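Local coordinates for structural protein VP1 (Trichodysplasia spinulosa-associated polyomavirus, PDB 4U5Z) that forms the pentameric capsomers that build the outer shell of the polyomavirus capsid, at the interface of chains A and B. Sequence-based numbering; all coordinates share one arbitrary frame. Chains: chain A/B, Structural protein VP1.

The interface of chains A and B. Residues chain A 126, 214-215; chain B 208-210, 213.
A:Pro214 lays the CB–CG edge of its ring against the loop that follows strand 201-208 of chain B, and A:Pro215, next in sequence, adds a backbone hydrogen bond beside it. In the ring of A:Pro214, CB meets the peptide carbonyl of B:Gly209, 3.3 Å from its O. One atom further, CG comes to 3.4 Å from the hydroxyl OG1 of B:Thr213 and to 3.8 Å from the methyl CG2 of the same residue. The two side chains meet at a slant. B:Thr213 presents both branches to the ring because CG2 lies anti to its backbone N while OG1 sits beside that N (chi1 -42°). OG1 also donates to B:Gly209 O at 2.8 Å, in the carbonyl plane and on a lone pair; this bond within chain B ties together the hydroxyl and the carbonyl on which the proline rests. From the same side, the backbone N of B:Gly209 donates to A:Pro215 O at 3.0 Å. CD of A:Pro215 lies 4.0 Å from B:Gly209 CA, a loose apolar contact. At the margin, the side chain of A:Glu126, extended beyond CG, brings its carboxylate OE1 to 3.5 Å from B:Gly210 CA, a brush that hides little surface. With no side chains at B:Gly209 and B:Gly210, the proline pair can approach the backbone itself. Repeated between neighbouring copies of VP1, this small patch of proline packing and backbone bonding helps join adjacent subunits of the VP1 pentamer.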
loop_
_atom_site.group_PDB
_atom_site.type_symbol
_atom_site.label_atom_id
_atom_site.label_comp_id
_atom_site.label_asym_id
_atom_site.label_seq_id
_atom_site.Cartn_x
_atom_site.Cartn_y
_atom_site.Cartn_z
ATOM N N GLU A 126 -16.165 2.428 10.963
ATOM C CA GLU A 126 -15.265 2.909 9.930
ATOM C C GLU A 126 -14.675 4.258 10.288
ATOM O O GLU A 126 -15.197 5.002 11.145
ATOM C CB GLU A 126 -15.992 2.942 8.551
ATOM C CG GLU A 126 -17.061 4.020 8.380
ATOM C CD GLU A 126 -17.872 3.862 7.093
ATOM O OE1 GLU A 126 -17.504 3.022 6.253
ATOM O OE2 GLU A 126 -18.885 4.583 6.911
ATOM N N PRO A 214 -11.877 3.223 5.343
ATOM C CA PRO A 214 -11.804 1.794 5.659
ATOM C C PRO A 214 -10.715 1.447 6.689
ATOM O O PRO A 214 -9.567 1.836 6.505
ATOM C CB PRO A 214 -11.412 1.149 4.315
ATOM C CG PRO A 214 -11.854 2.112 3.277
ATOM C CD PRO A 214 -11.613 3.462 3.907
ATOM N N PRO A 215 -11.060 0.699 7.749
ATOM C CA PRO A 215 -10.002 0.189 8.624
ATOM C C PRO A 215 -9.264 -0.934 7.914
ATOM O O PRO A 215 -9.903 -1.704 7.213
ATOM C CB PRO A 215 -10.772 -0.368 9.834
ATOM C CG PRO A 215 -12.086 0.356 9.789
ATOM C CD PRO A 215 -12.389 0.487 8.330
ATOM N N THR B 208 -10.471 -5.433 5.612
ATOM C CA THR B 208 -10.489 -4.088 5.030
ATOM C C THR B 208 -11.947 -3.695 5.006
ATOM O O THR B 208 -12.720 -4.326 4.338
ATOM C CB THR B 208 -9.839 -4.068 3.632
ATOM O OG1 THR B 208 -8.455 -4.413 3.765
ATOM C CG2 THR B 208 -9.922 -2.673 2.969
ATOM N N GLY B 209 -12.329 -2.661 5.746
ATOM C CA GLY B 209 -13.736 -2.306 5.840
ATOM C C GLY B 209 -14.146 -1.235 4.883
ATOM O O GLY B 209 -13.701 -1.198 3.729
ATOM N N GLY B 210 -15.016 -0.358 5.354
ATOM C CA GLY B 210 -15.521 0.713 4.528
ATOM C C GLY B 210 -16.799 0.269 3.853
ATOM O O GLY B 210 -17.213 -0.881 3.980
ATOM N N THR B 213 -15.541 0.376 -0.686
ATOM C CA THR B 213 -14.119 0.110 -0.915
ATOM C C THR B 213 -13.804 -0.940 -1.999
ATOM O O THR B 213 -14.385 -2.018 -2.005
ATOM C CB THR B 213 -13.547 -0.426 0.397
ATOM O OG1 THR B 213 -14.091 0.365 1.465
ATOM C CG2 THR B 213 -12.020 -0.385 0.417
#